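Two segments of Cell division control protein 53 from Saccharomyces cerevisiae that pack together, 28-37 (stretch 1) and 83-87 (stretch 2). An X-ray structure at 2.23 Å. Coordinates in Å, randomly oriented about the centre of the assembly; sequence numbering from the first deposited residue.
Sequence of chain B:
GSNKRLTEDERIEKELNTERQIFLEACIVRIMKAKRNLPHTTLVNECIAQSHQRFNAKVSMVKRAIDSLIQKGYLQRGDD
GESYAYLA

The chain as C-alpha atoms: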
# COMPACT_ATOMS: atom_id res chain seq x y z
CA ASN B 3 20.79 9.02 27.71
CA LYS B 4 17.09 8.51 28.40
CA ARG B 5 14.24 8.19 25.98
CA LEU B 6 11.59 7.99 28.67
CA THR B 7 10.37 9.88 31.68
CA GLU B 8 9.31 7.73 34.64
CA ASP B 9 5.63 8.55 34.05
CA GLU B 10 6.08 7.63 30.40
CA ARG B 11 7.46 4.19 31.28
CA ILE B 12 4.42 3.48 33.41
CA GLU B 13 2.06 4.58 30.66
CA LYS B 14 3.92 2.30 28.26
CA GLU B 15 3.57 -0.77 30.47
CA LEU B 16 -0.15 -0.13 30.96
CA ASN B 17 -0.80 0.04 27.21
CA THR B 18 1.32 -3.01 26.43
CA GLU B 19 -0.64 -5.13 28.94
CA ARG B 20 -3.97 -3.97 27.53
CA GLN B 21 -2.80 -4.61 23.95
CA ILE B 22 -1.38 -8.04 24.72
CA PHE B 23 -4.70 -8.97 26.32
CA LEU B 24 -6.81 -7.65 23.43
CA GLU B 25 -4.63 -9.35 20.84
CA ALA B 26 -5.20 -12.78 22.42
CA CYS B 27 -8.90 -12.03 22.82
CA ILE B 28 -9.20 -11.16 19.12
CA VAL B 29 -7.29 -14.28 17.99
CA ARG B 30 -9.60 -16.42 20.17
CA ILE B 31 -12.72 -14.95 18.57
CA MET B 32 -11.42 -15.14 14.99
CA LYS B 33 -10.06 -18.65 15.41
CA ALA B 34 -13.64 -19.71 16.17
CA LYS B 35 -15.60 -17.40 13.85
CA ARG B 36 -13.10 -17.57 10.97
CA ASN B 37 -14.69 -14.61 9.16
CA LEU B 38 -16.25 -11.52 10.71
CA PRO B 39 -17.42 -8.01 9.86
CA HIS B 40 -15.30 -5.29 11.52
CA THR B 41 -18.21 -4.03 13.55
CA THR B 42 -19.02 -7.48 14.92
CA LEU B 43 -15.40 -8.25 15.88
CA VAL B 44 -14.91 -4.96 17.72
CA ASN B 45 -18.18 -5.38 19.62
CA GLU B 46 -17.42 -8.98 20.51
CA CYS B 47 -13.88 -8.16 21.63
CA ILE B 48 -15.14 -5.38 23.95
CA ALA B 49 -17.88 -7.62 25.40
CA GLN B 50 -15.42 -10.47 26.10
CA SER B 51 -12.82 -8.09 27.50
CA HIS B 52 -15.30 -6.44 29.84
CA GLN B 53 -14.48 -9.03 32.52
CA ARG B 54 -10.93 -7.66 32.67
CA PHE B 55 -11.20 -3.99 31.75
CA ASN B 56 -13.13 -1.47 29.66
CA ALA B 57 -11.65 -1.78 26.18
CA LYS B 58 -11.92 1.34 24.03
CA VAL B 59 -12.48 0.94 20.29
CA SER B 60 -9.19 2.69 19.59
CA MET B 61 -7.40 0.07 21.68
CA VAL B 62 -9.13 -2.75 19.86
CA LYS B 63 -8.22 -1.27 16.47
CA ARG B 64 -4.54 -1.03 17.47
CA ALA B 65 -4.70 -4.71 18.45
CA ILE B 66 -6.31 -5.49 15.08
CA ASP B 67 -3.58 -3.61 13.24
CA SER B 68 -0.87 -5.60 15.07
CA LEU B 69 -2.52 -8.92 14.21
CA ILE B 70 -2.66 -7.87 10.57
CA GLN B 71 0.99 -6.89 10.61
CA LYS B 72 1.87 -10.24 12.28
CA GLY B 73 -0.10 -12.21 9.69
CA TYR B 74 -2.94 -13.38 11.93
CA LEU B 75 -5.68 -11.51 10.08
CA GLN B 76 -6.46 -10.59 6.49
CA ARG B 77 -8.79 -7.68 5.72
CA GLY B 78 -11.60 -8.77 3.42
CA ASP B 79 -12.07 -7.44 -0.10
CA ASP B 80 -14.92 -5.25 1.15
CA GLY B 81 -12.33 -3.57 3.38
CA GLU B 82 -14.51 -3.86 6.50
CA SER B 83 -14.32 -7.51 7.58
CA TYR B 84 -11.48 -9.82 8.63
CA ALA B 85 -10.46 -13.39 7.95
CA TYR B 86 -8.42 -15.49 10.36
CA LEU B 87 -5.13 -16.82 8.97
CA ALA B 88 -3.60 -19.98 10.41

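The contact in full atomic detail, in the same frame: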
# COMPACT_ATOMS: atom_id res chain seq x y z
N ILE B 28 -8.80 -11.22 20.51
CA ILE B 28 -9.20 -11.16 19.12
C ILE B 28 -8.89 -12.47 18.38
O ILE B 28 -9.71 -12.97 17.60
CB ILE B 28 -8.53 -9.96 18.41
CG1 ILE B 28 -9.15 -8.65 18.90
CG2 ILE B 28 -8.68 -10.06 16.90
CD1 ILE B 28 -8.41 -7.43 18.44
N VAL B 29 -7.70 -13.02 18.63
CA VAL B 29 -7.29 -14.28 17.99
C VAL B 29 -8.23 -15.43 18.38
O VAL B 29 -8.57 -16.27 17.55
CB VAL B 29 -5.85 -14.66 18.36
CG1 VAL B 29 -5.52 -16.04 17.81
CG2 VAL B 29 -4.88 -13.63 17.83
N ARG B 30 -8.63 -15.45 19.65
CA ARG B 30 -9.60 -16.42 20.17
C ARG B 30 -10.91 -16.34 19.39
O ARG B 30 -11.41 -17.34 18.87
CB ARG B 30 -9.85 -16.12 21.65
CG ARG B 30 -10.03 -17.34 22.54
CD ARG B 30 -10.20 -16.94 24.01
NE ARG B 30 -9.04 -16.19 24.50
CZ ARG B 30 -9.11 -15.05 25.18
NH1 ARG B 30 -10.29 -14.50 25.46
NH2 ARG B 30 -7.99 -14.45 25.58
N ILE B 31 -11.48 -15.14 19.31
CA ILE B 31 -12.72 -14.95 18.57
C ILE B 31 -12.59 -15.39 17.10
O ILE B 31 -13.38 -16.21 16.61
CB ILE B 31 -13.16 -13.47 18.61
CG1 ILE B 31 -13.52 -13.07 20.05
CG2 ILE B 31 -14.31 -13.22 17.66
CD1 ILE B 31 -13.60 -11.56 20.29
N MET B 32 -11.59 -14.87 16.41
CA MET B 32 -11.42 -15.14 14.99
C MET B 32 -11.08 -16.60 14.71
O MET B 32 -11.45 -17.14 13.67
CB MET B 32 -10.36 -14.22 14.38
CG MET B 32 -10.78 -12.77 14.35
SD MET B 32 -12.35 -12.54 13.49
CE MET B 32 -11.92 -13.13 11.85
N LYS B 33 -10.39 -17.26 15.63
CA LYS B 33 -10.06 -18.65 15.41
C LYS B 33 -11.35 -19.47 15.36
O LYS B 33 -11.43 -20.47 14.66
CB LYS B 33 -9.13 -19.16 16.51
CG LYS B 33 -8.57 -20.54 16.24
CD LYS B 33 -7.59 -20.94 17.33
CE LYS B 33 -7.22 -22.41 17.23
NZ LYS B 33 -8.44 -23.26 17.11
N ALA B 34 -12.36 -19.01 16.10
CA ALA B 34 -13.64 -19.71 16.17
C ALA B 34 -14.65 -19.24 15.12
O ALA B 34 -15.43 -20.04 14.61
CB ALA B 34 -14.22 -19.58 17.57
N LYS B 35 -14.64 -17.94 14.82
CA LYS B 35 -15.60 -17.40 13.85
C LYS B 35 -15.06 -17.40 12.41
O LYS B 35 -15.83 -17.33 11.46
CB LYS B 35 -16.05 -15.98 14.24
CG LYS B 35 -16.79 -15.88 15.56
CD LYS B 35 -17.96 -16.85 15.63
CE LYS B 35 -19.09 -16.30 16.50
NZ LYS B 35 -19.89 -15.26 15.77
N ARG B 36 -13.73 -17.45 12.27
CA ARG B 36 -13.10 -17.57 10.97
C ARG B 36 -13.20 -16.31 10.10
O ARG B 36 -12.21 -15.85 9.53
CB ARG B 36 -13.69 -18.76 10.22
CG ARG B 36 -13.38 -20.09 10.86
CD ARG B 36 -11.96 -20.47 10.53
NE ARG B 36 -11.22 -20.93 11.70
CZ ARG B 36 -9.93 -21.23 11.67
NH1 ARG B 36 -9.25 -21.11 10.54
NH2 ARG B 36 -9.32 -21.65 12.78
N ASN B 37 -14.41 -15.77 10.01
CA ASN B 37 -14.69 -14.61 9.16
C ASN B 37 -15.68 -13.70 9.89
O ASN B 37 -16.67 -14.17 10.44
CB ASN B 37 -15.28 -15.07 7.83
CG ASN B 37 -14.61 -14.42 6.64
OD1 ASN B 37 -14.71 -13.20 6.43
ND2 ASN B 37 -13.92 -15.23 5.84
N SER B 83 -14.16 -6.22 6.92
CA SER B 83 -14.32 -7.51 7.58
C SER B 83 -12.92 -8.10 7.71
O SER B 83 -11.97 -7.56 7.13
CB SER B 83 -15.23 -8.44 6.77
OG SER B 83 -14.82 -8.53 5.42
N TYR B 84 -12.78 -9.18 8.47
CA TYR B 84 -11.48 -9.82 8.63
C TYR B 84 -11.59 -11.33 8.53
O TYR B 84 -12.60 -11.91 8.90
CB TYR B 84 -10.81 -9.43 9.96
CG TYR B 84 -10.82 -7.94 10.24
CD1 TYR B 84 -9.92 -7.09 9.60
CD2 TYR B 84 -11.73 -7.39 11.12
CE1 TYR B 84 -9.94 -5.73 9.85
CE2 TYR B 84 -11.76 -6.04 11.37
CZ TYR B 84 -10.86 -5.22 10.74
OH TYR B 84 -10.89 -3.86 11.00
N ALA B 85 -10.54 -11.95 8.02
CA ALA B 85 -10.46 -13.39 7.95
C ALA B 85 -9.28 -13.86 8.79
O ALA B 85 -8.19 -13.27 8.73
CB ALA B 85 -10.29 -13.83 6.50
N TYR B 86 -9.50 -14.91 9.57
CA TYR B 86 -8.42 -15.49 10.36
C TYR B 86 -7.45 -16.28 9.47
O TYR B 86 -7.88 -17.02 8.59
CB TYR B 86 -8.96 -16.39 11.48
CG TYR B 86 -7.87 -16.95 12.38
CD1 TYR B 86 -7.17 -16.13 13.25
CD2 TYR B 86 -7.54 -18.30 12.34
CE1 TYR B 86 -6.17 -16.63 14.06
CE2 TYR B 86 -6.54 -18.81 13.15
CZ TYR B 86 -5.86 -17.97 14.01
OH TYR B 86 -4.86 -18.46 14.83
N LEU B 87 -6.16 -16.11 9.72
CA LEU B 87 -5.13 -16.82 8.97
C LEU B 87 -4.32 -17.74 9.89
O LEU B 87 -3.55 -17.27 10.72
CB LEU B 87 -4.16 -15.83 8.32
CG LEU B 87 -4.70 -14.76 7.37
CD1 LEU B 87 -3.62 -13.72 7.13
CD2 LEU B 87 -5.16 -15.39 6.05

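The end of a helix meets a short strand here, and the residue that does most to join them is Tyr86. Residues 28–35 form the last turns of the helix, 83–86 form the strand, and the two axes cross nearly at right angles, 7.7 Å apart at their closest. About 409 Å² of surface is buried between the stretches, both sides summed, and Tyr86 contributes 143 Å² of it, far more than any other residue.

Tyr86 points its CA-to-CB bond toward the helix, and its t rotamer (chi1 -176°) lays the ring along the helix surface. Residues one turn apart on the helix, Val29 and Lys33, both reach the ring. The backbone of Lys33 lies over one face: Lys33 CA is 4.1 Å from the centroid of the Tyr86 ring and only 13° off the ring normal, a CH-pi contact in which a slightly polarised C-H group meets the electron-rich face. Lys33 CG also touches the ring, 4.1 Å from Tyr86 CE2, while the end of the side chain leads away and leaves its charge exposed. Val29 offers the ring an apolar methyl, with Val29 CG1 3.9 Å from Tyr86 CE1. A broad, flat side chain suits this place because it can touch several helix residues at once.

Met32 is the second main contributor and is buried. Its CA-to-CB bond points toward the strand, and Met32 CB packs against Tyr86 CB at 3.9 Å. With all three chi angles near -60° (m, m, m), the unbranched chain folds so that the terminal methyl, Met32 CE, arrives 4.3 Å from Tyr84 CB and 3.3 Å from Tyr84 O. Methionine's flexibility lets one side chain touch both Tyr84 and Tyr86. Tyr84 itself is buried, but its ring leads away from the helix, and its hydroxyl is hydrogen-bonded elsewhere in the structure.

Arg36 brings the backbone into register. It is the first residue to leave helical geometry, with positive phi (71°), yet Arg36 N still donates a hydrogen bond to Met32 O at 2.7 Å. Its own carbonyl accepts the one hydrogen bond between the stretches, from Tyr86 N to Arg36 O, at 2.9 Å and a nearly linear 171°. Ala85 CA also makes a CA-H...O contact with Arg36 O at 3.4 Å. The Arg36 side chain starts away from the strand, but its end comes back: Arg36 NE donates to Lys33 O at 3.0 Å, and Arg36 NH1 lies at the edge of the tyrosine ring, 3.7 Å from Tyr86 CD2. Arginine is long enough to make this return while remaining exposed.

Asn37 then pairs with Ala85 as an antiparallel, non-hydrogen-bonded bridge, Asn37 CA and Ala85 CA lying 4.6 Å apart. Asn37 CA makes a CA-H...O contact with Tyr84 O at 3.4 Å. Both side chains lie on the same face of the sheet, where Ala85 CB sits 3.9 Å from Asn37 ND2; alanine places only a methyl beside its bridge partner, and the polar amide of Asn37 suits an exposed position.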